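Local coordinates for protein TarM (Staphylococcus aureus subsp. aureus 21178, PDB 4X7R) that is a glycosyltransferase of the GT-B clan with two parallel-sheet domains, modelled here with uridine-5'-diphosphate bound, at residues Glu254-Thr259 with Val328-Ile333. The protein carries 1 engineered substitution. Sequence-based numbering, arbitrary orientation.
Sequences ENFDDT and VPTKRI. With UDP (uridine-5'-diphosphate), chain E.
Phe-256 pushes the far end of its ring against the turn Pro-329 to Arg-332, joining two loops across the cleft of a GT-B fold. Loop 254-259 follows strand 243-247 of one parallel sheet; 328-333 follows strand 320-324 of the other and runs into helix 333-346. Arg-332 holds the N-cap position of that helix, after a short 3-10 turn.

CB of Phe-256 points toward the turn, and chi1 of -49°, with CG anti to the carbonyl carbon, starts the ring on its course there. The ring meets the turn with its edge: CZ is 3.3 Å from Pro-329 O, which lies near the ring plane, an approach that suits the slightly positive rim of an aromatic ring. That oxygen also accepts the backbone hydrogen bond from Arg-332 N. On one flank CE2 packs on Pro-329 CB, the side chains crossing at about a right angle; on the other, CE1 lies 3.7 Å from Arg-332 CD. Here arginine offers its aliphatic part, while its guanidinium plane is turned 57° from the ring and NE makes a salt bridge with Asp-334. Tyr-402 packs edge-to-face with the Phe-256 ring, and its OH is hydrogen-bonded to Phe-256 N.

No hydrogen bond spans the two segments; the contact is mainly van der Waals packing, with the polar approach of CZ to Pro-329 O. The neighbouring Lys-331 leaves the backbone on the side away from loop 254-259; its NZ, salt-bridged to Glu-403, donates hydrogen bonds to UDP O3A at 3.1 Å and to UDP O3B at 3.0 Å. Thr-330 suits its place by its methyl group: CG2 reaches Phe-256 CE2 at 3.8 Å and lies 3.4 Å from ND2 of Asn-255, whose OD1 is hydrogen-bonded to Lys-263 NZ.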
loop_
_atom_site.group_PDB
_atom_site.type_symbol
_atom_site.label_atom_id
_atom_site.label_comp_id
_atom_site.label_asym_id
_atom_site.label_seq_id
_atom_site.Cartn_x
_atom_site.Cartn_y
_atom_site.Cartn_z
ATOM N N GLU A 254 4.867 -13.697 -13.028
ATOM C CA GLU A 254 3.647 -14.049 -12.314
ATOM C C GLU A 254 4.010 -14.969 -11.144
ATOM O O GLU A 254 4.846 -15.877 -11.280
ATOM C CB GLU A 254 2.633 -14.745 -13.242
ATOM C CG GLU A 254 1.747 -13.773 -13.999
ATOM C CD GLU A 254 0.517 -13.258 -13.277
ATOM O OE1 GLU A 254 0.641 -12.744 -12.142
ATOM O OE2 GLU A 254 -0.576 -13.326 -13.880
ATOM N N ASN A 255 3.436 -14.661 -9.979
ATOM C CA ASN A 255 3.625 -15.403 -8.737
ATOM C C ASN A 255 2.909 -16.710 -8.854
ATOM O O ASN A 255 1.873 -16.767 -9.519
ATOM C CB ASN A 255 3.047 -14.625 -7.559
ATOM C CG ASN A 255 3.625 -13.235 -7.414
ATOM O OD1 ASN A 255 4.820 -12.993 -7.633
ATOM N ND2 ASN A 255 2.788 -12.302 -6.998
ATOM N N PHE A 256 3.456 -17.761 -8.213
ATOM C CA PHE A 256 2.890 -19.122 -8.188
ATOM C C PHE A 256 2.538 -19.630 -9.596
ATOM O O PHE A 256 1.441 -20.131 -9.834
ATOM C CB PHE A 256 1.701 -19.194 -7.203
ATOM C CG PHE A 256 2.007 -18.604 -5.847
ATOM C CD1 PHE A 256 2.899 -19.231 -4.982
ATOM C CD2 PHE A 256 1.432 -17.408 -5.448
ATOM C CE1 PHE A 256 3.195 -18.678 -3.737
ATOM C CE2 PHE A 256 1.723 -16.860 -4.199
ATOM C CZ PHE A 256 2.601 -17.501 -3.352
ATOM N N ASP A 257 3.484 -19.457 -10.530
ATOM C CA ASP A 257 3.324 -19.825 -11.931
ATOM C C ASP A 257 4.538 -20.587 -12.435
ATOM O O ASP A 257 5.680 -20.157 -12.221
ATOM C CB ASP A 257 3.084 -18.560 -12.773
ATOM C CG ASP A 257 2.934 -18.814 -14.257
ATOM O OD1 ASP A 257 1.850 -19.260 -14.673
ATOM O OD2 ASP A 257 3.935 -18.662 -14.992
ATOM N N ASP A 258 4.285 -21.729 -13.104
ATOM C CA ASP A 258 5.344 -22.566 -13.656
ATOM C C ASP A 258 5.453 -22.422 -15.177
ATOM O O ASP A 258 6.405 -22.925 -15.775
ATOM C CB ASP A 258 5.175 -24.026 -13.199
ATOM C CG ASP A 258 5.078 -24.181 -11.692
ATOM O OD1 ASP A 258 5.791 -23.435 -10.966
ATOM O OD2 ASP A 258 4.269 -25.017 -11.233
ATOM N N THR A 259 4.521 -21.667 -15.786
ATOM C CA THR A 259 4.498 -21.411 -17.231
ATOM C C THR A 259 5.436 -20.287 -17.653
ATOM O O THR A 259 5.637 -20.086 -18.854
ATOM C CB THR A 259 3.072 -21.202 -17.763
ATOM O OG1 THR A 259 2.522 -20.001 -17.228
ATOM C CG2 THR A 259 2.175 -22.357 -17.462
ATOM N N VAL A 328 0.547 -11.853 3.283
ATOM C CA VAL A 328 0.069 -12.193 1.944
ATOM C C VAL A 328 0.668 -13.496 1.417
ATOM O O VAL A 328 1.739 -13.888 1.879
ATOM C CB VAL A 328 0.219 -11.007 0.931
ATOM C CG1 VAL A 328 -0.701 -9.846 1.280
ATOM C CG2 VAL A 328 1.671 -10.551 0.774
ATOM N N PRO A 329 0.006 -14.170 0.438
ATOM C CA PRO A 329 0.520 -15.459 -0.061
ATOM C C PRO A 329 1.985 -15.533 -0.489
ATOM O O PRO A 329 2.616 -16.543 -0.217
ATOM C CB PRO A 329 -0.418 -15.772 -1.229
ATOM C CG PRO A 329 -1.701 -15.137 -0.845
ATOM C CD PRO A 329 -1.303 -13.849 -0.185
ATOM N N THR A 330 2.537 -14.484 -1.138
ATOM C CA THR A 330 3.937 -14.509 -1.615
ATOM C C THR A 330 4.988 -14.605 -0.515
ATOM O O THR A 330 6.095 -15.079 -0.761
ATOM C CB THR A 330 4.222 -13.398 -2.609
ATOM O OG1 THR A 330 4.019 -12.165 -1.949
ATOM C CG2 THR A 330 3.365 -13.481 -3.850
ATOM N N LYS A 331 4.620 -14.183 0.711
ATOM C CA LYS A 331 5.483 -14.212 1.893
ATOM C C LYS A 331 5.633 -15.621 2.442
ATOM O O LYS A 331 6.564 -15.883 3.211
ATOM C CB LYS A 331 4.981 -13.228 2.968
ATOM C CG LYS A 331 4.855 -11.776 2.490
ATOM C CD LYS A 331 6.196 -11.091 2.218
ATOM C CE LYS A 331 5.951 -9.771 1.538
ATOM N NZ LYS A 331 7.222 -9.085 1.186
ATOM N N ARG A 332 4.746 -16.550 2.007
ATOM C CA ARG A 332 4.748 -17.968 2.391
ATOM C C ARG A 332 4.943 -18.183 3.887
ATOM O O ARG A 332 5.840 -18.918 4.303
ATOM C CB ARG A 332 5.753 -18.798 1.554
ATOM C CG ARG A 332 5.380 -18.946 0.078
ATOM C CD ARG A 332 4.021 -19.603 -0.201
ATOM N NE ARG A 332 3.891 -20.944 0.382
ATOM C CZ ARG A 332 4.278 -22.061 -0.215
ATOM N NH1 ARG A 332 4.851 -22.020 -1.410
ATOM N NH2 ARG A 332 4.108 -23.232 0.384
ATOM N N ILE A 333 4.103 -17.505 4.698
ATOM C CA ILE A 333 4.119 -17.606 6.162
ATOM C C ILE A 333 3.725 -19.040 6.573
ATOM O O ILE A 333 4.140 -19.503 7.635
ATOM C CB ILE A 333 3.306 -16.457 6.834
ATOM C CG1 ILE A 333 3.861 -15.083 6.372
ATOM C CG2 ILE A 333 3.356 -16.549 8.371
ATOM C CD1 ILE A 333 2.911 -13.948 6.358
HETATM N N1 UDP E . 5.655 -3.047 7.937
HETATM C C2 UDP E . 5.411 -2.374 9.120
HETATM N N3 UDP E . 4.656 -3.065 10.039
HETATM C C4 UDP E . 4.111 -4.322 9.891
HETATM C C5 UDP E . 4.362 -4.943 8.616
HETATM C C6 UDP E . 5.111 -4.302 7.698
HETATM O O2 UDP E . 5.830 -1.247 9.346
HETATM O O4 UDP E . 3.485 -4.831 10.840
HETATM C "C1'" UDP E . 6.624 -2.419 7.003
HETATM C "C2'" UDP E . 8.066 -2.875 7.201
HETATM O "O2'" UDP E . 8.708 -2.109 8.207
HETATM C "C3'" UDP E . 8.661 -2.607 5.818
HETATM C "C4'" UDP E . 7.486 -2.873 4.882
HETATM O "O4'" UDP E . 6.283 -2.769 5.679
HETATM O "O3'" UDP E . 9.240 -1.317 5.617
HETATM C "C5'" UDP E . 7.529 -4.204 4.177
HETATM O "O5'" UDP E . 8.540 -4.096 3.151
HETATM P PA UDP E . 9.043 -5.291 2.205
HETATM O O1A UDP E . 9.834 -4.719 1.093
HETATM O O2A UDP E . 9.889 -6.258 3.048
HETATM O O3A UDP E . 7.785 -6.039 1.654
HETATM P PB UDP E . 6.456 -5.539 0.907
HETATM O O1B UDP E . 6.790 -4.395 -0.014
HETATM O O2B UDP E . 5.410 -5.083 1.929
HETATM O O3B UDP E . 5.910 -6.679 0.070
#